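Long-range contacts in phosphoglycerol transferase GacH (Streptococcus pyogenes MGAS5005, PDB 6DGM), which probably transfers sn-glycerol-1-phosphate to the rhamnose polysaccharide of the streptococcal cell wall, this chain being its metal-binding sulfatase-family domain: residues 38-43 with 199-204; 262-267 with 295-300; 9-14 with 369-374; 99-104 with 360-365. All coordinates share one frame; numbering follows the deposited sequence.

Contact 1: residues 38-43 with 199-204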
loop_
_atom_site.group_PDB
_atom_site.type_symbol
_atom_site.label_atom_id
_atom_site.label_comp_id
_atom_site.label_asym_id
_atom_site.label_seq_id
_atom_site.Cartn_x
_atom_site.Cartn_y
_atom_site.Cartn_z
ATOM N N ASP A 38 8.353 8.484 -15.901
ATOM C CA ASP A 38 7.429 9.154 -16.809
ATOM C C ASP A 38 5.985 9.096 -16.323
ATOM O O ASP A 38 5.105 9.674 -16.959
ATOM C CB ASP A 38 7.485 8.530 -18.208
ATOM C CG ASP A 38 8.798 8.763 -18.911
ATOM O OD1 ASP A 38 9.493 9.760 -18.613
ATOM O OD2 ASP A 38 9.113 7.949 -19.794
ATOM N N GLN A 39 5.723 8.395 -15.230
ATOM C CA GLN A 39 4.389 8.235 -14.688
ATOM C C GLN A 39 4.297 9.028 -13.389
ATOM O O GLN A 39 5.209 8.979 -12.553
ATOM C CB GLN A 39 4.104 6.772 -14.292
ATOM C CG GLN A 39 4.886 5.713 -15.022
ATOM C CD GLN A 39 4.318 5.410 -16.382
ATOM O OE1 GLN A 39 3.103 5.444 -16.583
ATOM N NE2 GLN A 39 5.196 5.108 -17.332
ATOM N N THR A 40 3.179 9.711 -13.191
ATOM C CA THR A 40 2.817 10.191 -11.862
ATOM C C THR A 40 2.090 9.069 -11.137
ATOM O O THR A 40 1.226 8.400 -11.707
ATOM C CB THR A 40 1.968 11.452 -11.963
ATOM O OG1 THR A 40 2.849 12.551 -12.257
ATOM C CG2 THR A 40 1.179 11.736 -10.682
ATOM N N VAL A 41 2.493 8.824 -9.906
ATOM C CA VAL A 41 2.065 7.657 -9.150
ATOM C C VAL A 41 1.513 8.125 -7.815
ATOM O O VAL A 41 2.131 8.961 -7.139
ATOM C CB VAL A 41 3.225 6.661 -8.957
ATOM C CG1 VAL A 41 2.825 5.610 -7.967
ATOM C CG2 VAL A 41 3.607 6.042 -10.321
ATOM N N ILE A 42 0.343 7.601 -7.456
ATOM C CA ILE A 42 -0.346 7.925 -6.211
ATOM C C ILE A 42 -0.540 6.630 -5.432
ATOM O O ILE A 42 -1.224 5.720 -5.911
ATOM C CB ILE A 42 -1.703 8.590 -6.477
ATOM C CG1 ILE A 42 -1.528 9.901 -7.254
ATOM C CG2 ILE A 42 -2.420 8.834 -5.150
ATOM C CD1 ILE A 42 -2.803 10.386 -7.941
ATOM N N TYR A 43 0.068 6.534 -4.256
ATOM C CA TYR A 43 -0.178 5.424 -3.340
ATOM C C TYR A 43 -1.241 5.900 -2.364
ATOM O O TYR A 43 -1.014 6.856 -1.621
ATOM C CB TYR A 43 1.088 5.001 -2.594
ATOM C CG TYR A 43 2.017 4.074 -3.345
ATOM C CD1 TYR A 43 1.942 3.937 -4.724
ATOM C CD2 TYR A 43 2.988 3.348 -2.673
ATOM C CE1 TYR A 43 2.808 3.091 -5.407
ATOM C CE2 TYR A 43 3.851 2.502 -3.344
ATOM C CZ TYR A 43 3.762 2.374 -4.700
ATOM O OH TYR A 43 4.619 1.521 -5.374
ATOM N N GLN A 199 5.124 13.165 -10.574
ATOM C CA GLN A 199 4.994 13.304 -9.139
ATOM C C GLN A 199 4.720 11.959 -8.480
ATOM O O GLN A 199 4.127 11.055 -9.076
ATOM C CB GLN A 199 3.848 14.269 -8.797
ATOM C CG GLN A 199 4.057 15.675 -9.322
ATOM C CD GLN A 199 2.776 16.481 -9.236
ATOM O OE1 GLN A 199 1.787 16.150 -9.888
ATOM N NE2 GLN A 199 2.780 17.512 -8.409
ATOM N N PHE A 200 5.166 11.839 -7.235
ATOM C CA PHE A 200 4.839 10.694 -6.393
ATOM C C PHE A 200 4.098 11.191 -5.165
ATOM O O PHE A 200 4.613 12.029 -4.412
ATOM C CB PHE A 200 6.072 9.900 -5.963
ATOM C CG PHE A 200 5.718 8.771 -5.036
ATOM C CD1 PHE A 200 5.179 7.609 -5.550
ATOM C CD2 PHE A 200 5.845 8.906 -3.670
ATOM C CE1 PHE A 200 4.809 6.584 -4.720
ATOM C CE2 PHE A 200 5.459 7.881 -2.830
ATOM C CZ PHE A 200 4.945 6.720 -3.369
ATOM N N PHE A 201 2.896 10.665 -4.959
ATOM C CA PHE A 201 2.077 10.996 -3.804
ATOM C C PHE A 201 1.971 9.781 -2.901
ATOM O O PHE A 201 1.677 8.682 -3.373
ATOM C CB PHE A 201 0.649 11.337 -4.242
ATOM C CG PHE A 201 0.502 12.664 -4.949
ATOM C CD1 PHE A 201 0.797 12.790 -6.301
ATOM C CD2 PHE A 201 0.017 13.763 -4.271
ATOM C CE1 PHE A 201 0.631 14.006 -6.950
ATOM C CE2 PHE A 201 -0.166 14.965 -4.904
ATOM C CZ PHE A 201 0.145 15.094 -6.259
ATOM N N SER A 202 2.188 9.988 -1.604
ATOM C CA SER A 202 1.900 8.980 -0.590
ATOM C C SER A 202 0.788 9.527 0.285
ATOM O O SER A 202 1.001 10.486 1.033
ATOM C CB SER A 202 3.120 8.664 0.265
ATOM O OG SER A 202 2.781 7.641 1.213
ATOM N N VAL A 203 -0.387 8.920 0.201
ATOM C CA VAL A 203 -1.592 9.444 0.830
ATOM C C VAL A 203 -2.108 8.430 1.837
ATOM O O VAL A 203 -2.170 7.228 1.553
ATOM C CB VAL A 203 -2.656 9.737 -0.240
ATOM C CG1 VAL A 203 -3.900 10.308 0.390
ATOM C CG2 VAL A 203 -2.113 10.696 -1.304
ATOM N N ILE A 204 -2.499 8.924 3.011
ATOM C CA ILE A 204 -3.065 8.100 4.070
ATOM C C ILE A 204 -4.355 8.772 4.531
ATOM O O ILE A 204 -4.314 9.838 5.160
ATOM C CB ILE A 204 -2.096 7.944 5.246
ATOM C CG1 ILE A 204 -0.733 7.388 4.809
ATOM C CG2 ILE A 204 -2.687 7.020 6.316
ATOM C CD1 ILE A 204 0.304 8.484 4.522
HETATM O O HOH W 1 1.757 15.009 -12.399
#
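Val41, Ile42 and Tyr43 run parallel to Phe200, Phe201 and Ser202 as adjacent central strands of the mixed sheet in this alkaline-phosphatase-like domain. Four backbone hydrogen bonds join them, from Val41 N to Gln199 O (2.9 Å) through to Val203 N on Tyr43 O (2.8 Å). In a fifth bond the backbone N of Gln199 donates to the side-chain oxygen Thr40 OG1 (2.9 Å, N-H...O 165°), which also meets a water at 2.7 Å. Thr40 can do this because its OG1 stands anti to its own carbonyl carbon (chi1 -77°). On the Val41 and Tyr43 face, Phe200 turns its edge onto the Tyr43 ring, a T-shaped pair with CE1 3.9 Å above the plane, over the ring centre. On the other face of the sheet, Ile42 CG1 lies 3.8 Å from Phe201 CD1, the two side chains side by side. Branched and aromatic residues thus fill both buried faces, while the threonine hydroxyl supplies an acceptor for the backbone N-H of Gln199, just before strand 200-204.

Contact 2: residues 262-267 with 295-300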
loop_
_atom_site.group_PDB
_atom_site.type_symbol
_atom_site.label_atom_id
_atom_site.label_comp_id
_atom_site.label_asym_id
_atom_site.label_seq_id
_atom_site.Cartn_x
_atom_site.Cartn_y
_atom_site.Cartn_z
ATOM N N PRO A 262 0.267 10.702 -17.765
ATOM C CA PRO A 262 0.032 9.324 -17.301
ATOM C C PRO A 262 0.066 9.273 -15.779
ATOM O O PRO A 262 1.053 9.681 -15.154
ATOM C CB PRO A 262 1.171 8.512 -17.934
ATOM C CG PRO A 262 2.082 9.487 -18.580
ATOM C CD PRO A 262 1.431 10.814 -18.658
ATOM N N ILE A 263 -1.020 8.781 -15.178
ATOM C CA ILE A 263 -1.181 8.726 -13.727
ATOM C C ILE A 263 -1.628 7.320 -13.359
ATOM O O ILE A 263 -2.569 6.793 -13.958
ATOM C CB ILE A 263 -2.226 9.759 -13.249
ATOM C CG1 ILE A 263 -1.737 11.190 -13.515
ATOM C CG2 ILE A 263 -2.527 9.566 -11.778
ATOM C CD1 ILE A 263 -2.803 12.265 -13.324
ATOM N N THR A 264 -0.975 6.718 -12.361
ATOM C CA THR A 264 -1.397 5.411 -11.853
ATOM C C THR A 264 -1.621 5.511 -10.352
ATOM O O THR A 264 -0.831 6.135 -9.644
ATOM C CB THR A 264 -0.387 4.308 -12.204
ATOM O OG1 THR A 264 -0.308 4.172 -13.630
ATOM C CG2 THR A 264 -0.816 2.960 -11.640
ATOM N N VAL A 265 -2.726 4.932 -9.898
ATOM C CA VAL A 265 -3.119 4.908 -8.493
ATOM C C VAL A 265 -3.008 3.473 -7.992
ATOM O O VAL A 265 -3.561 2.547 -8.600
ATOM C CB VAL A 265 -4.563 5.401 -8.309
ATOM C CG1 VAL A 265 -4.972 5.324 -6.847
ATOM C CG2 VAL A 265 -4.748 6.829 -8.852
ATOM N N VAL A 266 -2.303 3.295 -6.878
ATOM C CA VAL A 266 -2.307 2.053 -6.114
ATOM C C VAL A 266 -3.202 2.315 -4.906
ATOM O O VAL A 266 -2.844 3.095 -4.026
ATOM C CB VAL A 266 -0.896 1.650 -5.674
ATOM C CG1 VAL A 266 -0.945 0.357 -4.875
ATOM C CG2 VAL A 266 0.043 1.512 -6.877
ATOM N N PHE A 267 -4.380 1.700 -4.887
ATOM C CA PHE A 267 -5.417 1.963 -3.898
ATOM C C PHE A 267 -5.611 0.698 -3.083
ATOM O O PHE A 267 -5.787 -0.379 -3.648
ATOM C CB PHE A 267 -6.719 2.287 -4.644
ATOM C CG PHE A 267 -7.872 2.626 -3.754
ATOM C CD1 PHE A 267 -8.647 1.618 -3.205
ATOM C CD2 PHE A 267 -8.198 3.947 -3.489
ATOM C CE1 PHE A 267 -9.720 1.914 -2.386
ATOM C CE2 PHE A 267 -9.289 4.252 -2.664
ATOM C CZ PHE A 267 -10.042 3.223 -2.118
ATOM N N ILE A 295 -4.899 -1.373 -8.871
ATOM C CA ILE A 295 -3.839 -0.592 -9.487
ATOM C C ILE A 295 -4.434 -0.102 -10.801
ATOM O O ILE A 295 -4.699 -0.909 -11.697
ATOM C CB ILE A 295 -2.563 -1.415 -9.712
ATOM C CG1 ILE A 295 -2.034 -1.950 -8.371
ATOM C CG2 ILE A 295 -1.514 -0.546 -10.381
ATOM C CD1 ILE A 295 -0.767 -2.811 -8.467
ATOM N N TRP A 296 -4.720 1.204 -10.882
ATOM C CA TRP A 296 -5.510 1.782 -11.964
ATOM C C TRP A 296 -4.754 2.957 -12.564
ATOM O O TRP A 296 -4.317 3.847 -11.827
ATOM C CB TRP A 296 -6.847 2.287 -11.404
ATOM C CG TRP A 296 -7.755 3.000 -12.381
ATOM C CD1 TRP A 296 -8.762 2.445 -13.101
ATOM C CD2 TRP A 296 -7.742 4.394 -12.717
ATOM N NE1 TRP A 296 -9.381 3.397 -13.866
ATOM C CE2 TRP A 296 -8.772 4.604 -13.653
ATOM C CE3 TRP A 296 -6.953 5.478 -12.328
ATOM C CZ2 TRP A 296 -9.047 5.864 -14.200
ATOM C CZ3 TRP A 296 -7.225 6.724 -12.860
ATOM C CH2 TRP A 296 -8.269 6.911 -13.784
ATOM N N SER A 297 -4.622 2.963 -13.895
ATOM C CA SER A 297 -4.053 4.071 -14.655
ATOM C C SER A 297 -5.160 4.845 -15.364
ATOM O O SER A 297 -6.238 4.317 -15.653
ATOM C CB SER A 297 -3.053 3.568 -15.705
ATOM O OG SER A 297 -2.054 2.745 -15.141
ATOM N N ASN A 298 -4.872 6.106 -15.664
ATOM C CA ASN A 298 -5.871 6.992 -16.251
ATOM C C ASN A 298 -5.973 6.879 -17.761
ATOM O O ASN A 298 -6.724 7.644 -18.371
ATOM C CB ASN A 298 -5.630 8.440 -15.822
ATOM C CG ASN A 298 -4.387 9.037 -16.424
ATOM O OD1 ASN A 298 -3.490 8.325 -16.906
ATOM N ND2 ASN A 298 -4.318 10.358 -16.399
ATOM N N GLY A 299 -5.257 5.938 -18.369
ATOM C CA GLY A 299 -5.429 5.645 -19.781
ATOM C C GLY A 299 -5.987 4.248 -19.951
ATOM O O GLY A 299 -6.991 3.901 -19.321
ATOM N N THR A 300 -5.334 3.431 -20.763
ATOM C CA THR A 300 -5.742 2.050 -20.963
ATOM C C THR A 300 -5.127 1.180 -19.879
ATOM O O THR A 300 -3.970 1.370 -19.497
ATOM C CB THR A 300 -5.288 1.571 -22.344
ATOM O OG1 THR A 300 -5.842 2.432 -23.353
ATOM C CG2 THR A 300 -5.752 0.145 -22.594
#
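Thr264 and Ser297 both set their hydroxyl oxygens anti to the carbonyl carbon (chi1 -63° and -54°), which brings OG1 and OG together across a non-hydrogen-bonded antiparallel pair. The two oxygens are 2.7 Å apart and hydrogen-bonded, and either may be the donor. Small hydroxyl residues suit this pair, where the backbones approach closely: the CA atoms of Thr264 and Ser297 are 4.1 Å apart. Next along, Val265 and Trp296 form a hydrogen-bonded pair, Val265 N giving a nearly straight bond to Trp296 O (2.7 Å) and Trp296 N returning one to Val265 O (2.9 Å). Past the end of the strand, Asn298 extends the pairing. Its backbone N reaches Ile263 O at 2.9 Å, and its side chain OD1 accepts from Ile263 N at 3.0 Å, the donor standing well above the carbonyl plane. An asparagine suits this spot because its short amide accepts with one end and donates with the other, ND2 binding Lys261 O and Leu256 O. On the hydroxyl side, Thr264 CG2 also packs on Ile295 CG2 (3.8 Å). Helix 314-321 lies over that face, touching Thr264, Val266, Ile295 and Ser297, whereas helix 229-257 backs Val265 and Trp296. Strand 40-46 pairs in parallel with the other edge of strand 263-269.

Contact 3: residues 9-14 with 369-374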
loop_
_atom_site.group_PDB
_atom_site.type_symbol
_atom_site.label_atom_id
_atom_site.label_comp_id
_atom_site.label_asym_id
_atom_site.label_seq_id
_atom_site.Cartn_x
_atom_site.Cartn_y
_atom_site.Cartn_z
ATOM N N TYR A 9 24.248 -15.325 4.953
ATOM C CA TYR A 9 24.603 -13.929 4.740
ATOM C C TYR A 9 26.112 -13.742 4.763
ATOM O O TYR A 9 26.804 -14.198 5.677
ATOM C CB TYR A 9 23.954 -13.061 5.815
ATOM C CG TYR A 9 24.247 -11.579 5.660
ATOM C CD1 TYR A 9 23.625 -10.831 4.672
ATOM C CD2 TYR A 9 25.134 -10.940 6.511
ATOM C CE1 TYR A 9 23.891 -9.482 4.534
ATOM C CE2 TYR A 9 25.400 -9.600 6.393
ATOM C CZ TYR A 9 24.778 -8.866 5.402
ATOM O OH TYR A 9 25.042 -7.517 5.313
ATOM N N SER A 10 26.613 -13.030 3.754
ATOM C CA SER A 10 28.033 -12.815 3.558
ATOM C C SER A 10 28.184 -11.908 2.352
ATOM O O SER A 10 27.247 -11.735 1.559
ATOM C CB SER A 10 28.783 -14.123 3.296
ATOM O OG SER A 10 28.485 -14.611 2.004
ATOM N N GLN A 11 29.384 -11.335 2.222
ATOM C CA GLN A 11 29.703 -10.527 1.050
ATOM C C GLN A 11 29.531 -11.333 -0.234
ATOM O O GLN A 11 28.992 -10.824 -1.226
ATOM C CB GLN A 11 31.137 -9.997 1.188
ATOM C CG GLN A 11 31.461 -8.811 0.299
ATOM C CD GLN A 11 32.847 -8.228 0.557
ATOM O OE1 GLN A 11 33.423 -8.406 1.627
ATOM N NE2 GLN A 11 33.384 -7.527 -0.432
ATOM N N GLU A 12 29.972 -12.600 -0.232
ATOM C CA GLU A 12 29.883 -13.418 -1.438
ATOM C C GLU A 12 28.435 -13.728 -1.795
ATOM O O GLU A 12 28.058 -13.715 -2.974
ATOM C CB GLU A 12 30.705 -14.702 -1.262
ATOM C CG GLU A 12 32.208 -14.475 -1.298
ATOM C CD GLU A 12 33.010 -15.771 -1.204
ATOM O OE1 GLU A 12 32.401 -16.831 -0.936
ATOM O OE2 GLU A 12 34.251 -15.731 -1.401
ATOM N N THR A 13 27.599 -14.003 -0.798
ATOM C CA THR A 13 26.190 -14.242 -1.092
ATOM C C THR A 13 25.521 -13.003 -1.679
ATOM O O THR A 13 24.751 -13.103 -2.640
ATOM C CB THR A 13 25.472 -14.711 0.177
ATOM O OG1 THR A 13 25.928 -16.024 0.508
ATOM C CG2 THR A 13 23.956 -14.716 -0.015
ATOM N N ILE A 14 25.786 -11.831 -1.107
ATOM C CA ILE A 14 25.211 -10.601 -1.651
ATOM C C ILE A 14 25.698 -10.376 -3.080
ATOM O O ILE A 14 24.923 -9.978 -3.956
ATOM C CB ILE A 14 25.525 -9.404 -0.731
ATOM C CG1 ILE A 14 24.741 -9.482 0.583
ATOM C CG2 ILE A 14 25.264 -8.092 -1.453
ATOM C CD1 ILE A 14 23.251 -9.369 0.440
ATOM N N LYS A 369 25.435 -5.314 7.063
ATOM C CA LYS A 369 26.740 -4.713 6.820
ATOM C C LYS A 369 26.770 -3.729 5.658
ATOM O O LYS A 369 27.800 -3.070 5.449
ATOM C CB LYS A 369 27.747 -5.832 6.513
ATOM C CG LYS A 369 27.920 -6.858 7.619
ATOM C CD LYS A 369 28.691 -6.281 8.782
ATOM C CE LYS A 369 29.096 -7.371 9.756
ATOM N NZ LYS A 369 29.945 -6.809 10.834
ATOM N N GLY A 370 25.696 -3.616 4.885
ATOM C CA GLY A 370 25.719 -2.725 3.736
ATOM C C GLY A 370 26.646 -3.199 2.640
ATOM O O GLY A 370 27.311 -2.377 1.994
ATOM N N TYR A 371 26.719 -4.514 2.423
ATOM C CA TYR A 371 27.523 -5.048 1.337
ATOM C C TYR A 371 27.045 -4.547 -0.018
ATOM O O TYR A 371 27.834 -4.487 -0.968
ATOM C CB TYR A 371 27.484 -6.577 1.363
ATOM C CG TYR A 371 28.195 -7.203 2.533
ATOM C CD1 TYR A 371 29.466 -6.783 2.905
ATOM C CD2 TYR A 371 27.607 -8.234 3.261
ATOM C CE1 TYR A 371 30.133 -7.363 3.974
ATOM C CE2 TYR A 371 28.269 -8.822 4.331
ATOM C CZ TYR A 371 29.533 -8.376 4.683
ATOM O OH TYR A 371 30.216 -8.937 5.742
ATOM N N LEU A 372 25.759 -4.198 -0.135
ATOM C CA LEU A 372 25.245 -3.749 -1.417
ATOM C C LEU A 372 25.845 -2.420 -1.862
ATOM O O LEU A 372 25.678 -2.056 -3.032
ATOM C CB LEU A 372 23.730 -3.627 -1.361
ATOM C CG LEU A 372 22.998 -4.954 -1.483
ATOM C CD1 LEU A 372 21.538 -4.786 -1.108
ATOM C CD2 LEU A 372 23.096 -5.501 -2.882
ATOM N N LEU A 373 26.538 -1.699 -0.974
ATOM C CA LEU A 373 27.158 -0.437 -1.373
ATOM C C LEU A 373 28.219 -0.643 -2.444
ATOM O O LEU A 373 28.563 0.302 -3.161
ATOM C CB LEU A 373 27.758 0.269 -0.155
ATOM C CG LEU A 373 26.745 0.690 0.916
ATOM C CD1 LEU A 373 27.473 1.196 2.149
ATOM C CD2 LEU A 373 25.781 1.752 0.400
ATOM N N LYS A 374 28.744 -1.853 -2.568
ATOM C CA LYS A 374 29.721 -2.170 -3.593
ATOM C C LYS A 374 29.071 -2.583 -4.906
ATOM O O LYS A 374 29.772 -2.724 -5.909
ATOM C CB LYS A 374 30.648 -3.270 -3.077
ATOM C CG LYS A 374 31.866 -3.495 -3.943
ATOM C CD LYS A 374 32.920 -4.310 -3.214
ATOM C CE LYS A 374 34.113 -4.597 -4.126
ATOM N NZ LYS A 374 35.170 -5.371 -3.420
HETATM O O HOH W 2 31.341 -11.766 4.300
#
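Tyr9 OH is gripped by two groups: it accepts from Lys369 N at 2.8 Å (N-H...O 166°) and is hydrogen-bonded to the carboxylate of Asp364 on helix 349-365. The same hydroxyl lies 3.4 Å from Tyr371 CD2, where the two tyrosine rings meet obliquely, neither stacked nor edge-to-face. Tyr371 has the larger role in the packing. Gln11 sits over one face, its CB 4.0 Å from the ring centroid in a CH-pi contact, and Lys369 CB lies over the opposite face. Ile14 CG1 lies at the edge of the Tyr371 ring, while its CG2 touches Tyr371 CB and comes 3.7 Å from Leu372 CD2, a branched apolar side chain suited to a buried helix flank. Ser10 is the N-cap of helix 11-29, its OG accepting from Thr13 N at 3.0 Å; a short hydroxyl fits there because it can fold back on the first turn. Asp364 also accepts from Tyr371 N and Leu372 N, so its negative charge probably draws these donors and the Tyr9 phenol together, tying the N-terminal helix to the chain's C-terminal segment.

Contact 4: residues 99-104 with 360-365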
loop_
_atom_site.group_PDB
_atom_site.type_symbol
_atom_site.label_atom_id
_atom_site.label_comp_id
_atom_site.label_asym_id
_atom_site.label_seq_id
_atom_site.Cartn_x
_atom_site.Cartn_y
_atom_site.Cartn_z
ATOM N N SER A 99 8.988 -1.968 -0.093
ATOM C CA SER A 99 8.788 -3.327 -0.586
ATOM C C SER A 99 9.464 -4.387 0.277
ATOM O O SER A 99 9.629 -5.523 -0.157
ATOM C CB SER A 99 9.214 -3.488 -2.053
ATOM O OG SER A 99 8.516 -2.584 -2.900
ATOM N N LEU A 100 9.880 -4.045 1.487
ATOM C CA LEU A 100 10.453 -5.034 2.393
ATOM C C LEU A 100 9.341 -5.612 3.271
ATOM O O LEU A 100 8.692 -4.849 4.005
ATOM C CB LEU A 100 11.514 -4.379 3.264
ATOM C CG LEU A 100 12.718 -3.799 2.503
ATOM C CD1 LEU A 100 13.646 -3.046 3.432
ATOM C CD2 LEU A 100 13.482 -4.900 1.750
ATOM N N PRO A 101 9.071 -6.915 3.216
ATOM C CA PRO A 101 7.911 -7.439 3.956
ATOM C C PRO A 101 8.119 -7.497 5.459
ATOM O O PRO A 101 9.153 -7.946 5.972
ATOM C CB PRO A 101 7.696 -8.841 3.373
ATOM C CG PRO A 101 9.031 -9.214 2.794
ATOM C CD PRO A 101 9.685 -7.944 2.352
ATOM N N PHE A 102 7.069 -7.094 6.172
ATOM C CA PHE A 102 7.040 -7.199 7.628
ATOM C C PHE A 102 7.245 -8.635 8.078
ATOM O O PHE A 102 7.873 -8.879 9.113
ATOM C CB PHE A 102 5.678 -6.677 8.098
ATOM C CG PHE A 102 5.604 -6.291 9.552
ATOM C CD1 PHE A 102 6.703 -6.334 10.389
ATOM C CD2 PHE A 102 4.403 -5.840 10.065
ATOM C CE1 PHE A 102 6.599 -5.945 11.716
ATOM C CE2 PHE A 102 4.296 -5.454 11.388
ATOM C CZ PHE A 102 5.389 -5.505 12.210
ATOM N N TYR A 103 6.738 -9.601 7.313
ATOM C CA TYR A 103 6.815 -10.990 7.733
ATOM C C TYR A 103 8.242 -11.520 7.796
ATOM O O TYR A 103 8.441 -12.594 8.378
ATOM C CB TYR A 103 5.931 -11.893 6.859
ATOM C CG TYR A 103 6.229 -11.945 5.390
ATOM C CD1 TYR A 103 7.410 -12.519 4.913
ATOM C CD2 TYR A 103 5.309 -11.478 4.454
ATOM C CE1 TYR A 103 7.684 -12.573 3.572
ATOM C CE2 TYR A 103 5.570 -11.541 3.113
ATOM C CZ TYR A 103 6.767 -12.094 2.666
ATOM O OH TYR A 103 7.054 -12.156 1.320
ATOM N N ASN A 104 9.218 -10.805 7.234
ATOM C CA ASN A 104 10.616 -11.207 7.333
ATOM C C ASN A 104 11.353 -10.540 8.483
ATOM O O ASN A 104 12.482 -10.940 8.789
ATOM C CB ASN A 104 11.364 -10.939 6.031
ATOM C CG ASN A 104 11.071 -11.980 4.982
ATOM O OD1 ASN A 104 10.620 -13.091 5.301
ATOM N ND2 ASN A 104 11.359 -11.645 3.718
ATOM N N ASN A 360 18.370 -11.882 2.484
ATOM C CA ASN A 360 19.741 -11.380 2.504
ATOM C C ASN A 360 19.794 -9.902 2.137
ATOM O O ASN A 360 20.514 -9.123 2.778
ATOM C CB ASN A 360 20.638 -12.227 1.606
ATOM C CG ASN A 360 21.187 -13.443 2.325
ATOM O OD1 ASN A 360 22.002 -13.313 3.237
ATOM N ND2 ASN A 360 20.721 -14.629 1.948
ATOM N N ILE A 361 19.025 -9.486 1.124
ATOM C CA ILE A 361 18.964 -8.071 0.754
ATOM C C ILE A 361 18.360 -7.252 1.886
ATOM O O ILE A 361 18.860 -6.179 2.257
ATOM C CB ILE A 361 18.156 -7.904 -0.548
ATOM C CG1 ILE A 361 18.859 -8.605 -1.718
ATOM C CG2 ILE A 361 17.890 -6.410 -0.839
ATOM C CD1 ILE A 361 20.261 -8.082 -2.038
ATOM N N GLN A 362 17.250 -7.744 2.432
ATOM C CA GLN A 362 16.515 -7.043 3.480
ATOM C C GLN A 362 17.360 -6.884 4.729
ATOM O O GLN A 362 17.351 -5.819 5.367
ATOM C CB GLN A 362 15.261 -7.868 3.767
ATOM C CG GLN A 362 14.289 -7.287 4.782
ATOM C CD GLN A 362 12.927 -7.955 4.706
ATOM O OE1 GLN A 362 12.694 -8.838 3.874
ATOM N NE2 GLN A 362 12.024 -7.555 5.598
ATOM N N TYR A 363 18.100 -7.926 5.099
ATOM C CA TYR A 363 19.020 -7.808 6.219
ATOM C C TYR A 363 20.130 -6.820 5.893
ATOM O O TYR A 363 20.446 -5.936 6.703
ATOM C CB TYR A 363 19.582 -9.191 6.560
ATOM C CG TYR A 363 20.453 -9.207 7.784
ATOM C CD1 TYR A 363 19.902 -9.291 9.051
ATOM C CD2 TYR A 363 21.837 -9.129 7.677
ATOM C CE1 TYR A 363 20.695 -9.303 10.169
ATOM C CE2 TYR A 363 22.632 -9.134 8.789
ATOM C CZ TYR A 363 22.068 -9.221 10.025
ATOM O OH TYR A 363 22.885 -9.223 11.128
ATOM N N ASP A 364 20.690 -6.914 4.684
ATOM C CA ASP A 364 21.838 -6.087 4.349
ATOM C C ASP A 364 21.524 -4.605 4.495
ATOM O O ASP A 364 22.375 -3.827 4.948
ATOM C CB ASP A 364 22.302 -6.364 2.923
ATOM C CG ASP A 364 23.618 -5.697 2.621
ATOM O OD1 ASP A 364 24.618 -6.147 3.226
ATOM O OD2 ASP A 364 23.652 -4.726 1.816
ATOM N N VAL A 365 20.318 -4.190 4.087
ATOM C CA VAL A 365 19.966 -2.780 4.068
ATOM C C VAL A 365 19.350 -2.288 5.376
ATOM O O VAL A 365 19.113 -1.079 5.511
ATOM C CB VAL A 365 18.995 -2.459 2.908
ATOM C CG1 VAL A 365 19.559 -2.933 1.569
ATOM C CG2 VAL A 365 17.610 -3.056 3.147
#
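Gln362, which has more surface buried by this contact than any other residue, reaches from helix 349-365 to the turn at Pro101 and Asn104. CG lies anti to the backbone N (chi1 -177°), and the extended chain beyond it carries the amide outward. Glutamine suits the place because its amide can donate and accept at once at the end of a long aliphatic stem. NE2 donates to Pro101 O at 2.9 Å, with that oxygen near the plane of the glutamine amide, and OE1 accepts from Asn104 ND2 at 3.1 Å. The two amide planes are turned 52° against each other. Asn104 N, closing the short 3-10 turn, also donates to Pro101 O (3.1 Å); it and Gln362 NE2 approach from opposite faces of the Pro101 carbonyl plane, and two bonds hold the carbonyl oxygen of the buried Pro101. Asn104 ND2 has a further acceptor in Gln355 OE1, about two helical turns before Gln362. Leu100 provides the apolar half: its CD2 lies 3.9 Å from Gln362 CG, the two side chains running alongside in opposite senses, and its CD1 meets Val365 CG2 at 4.0 Å. A leucine's two methyls can rest on both neighbours at once. Segment 99-104 thus leaves helix 89-98 and is fastened to helix 349-365, with Leu100 also touching Tyr329 of helix 328-339, and Ile361 packing on that helix and on helix 11-29.

Contacts 1 and 2 lie in one mixed sheet, their centres 10 Å apart, where strands 40-46 and 263-269 are neighbours, probably hydrogen-bonded from Val266 N to Ile42 O. Contacts 3 and 4 form a second group, centres 14 Å apart, joined through Asp364 of helix 349-365; contact 3 is about 31 Å from contact 1, centre to centre. Along the chain, contact 3 brackets all the others, contact 1 closes before contact 2 opens, contacts 1 and 4 interleave, and contact 2 falls between the segments of contact 4. Contacts 1 and 2 belong to the sheet at the core; contact 3, some 28 Å from the chain's centre, joins segments near its two ends, and contacts 3 and 4 lie away from the metal sites.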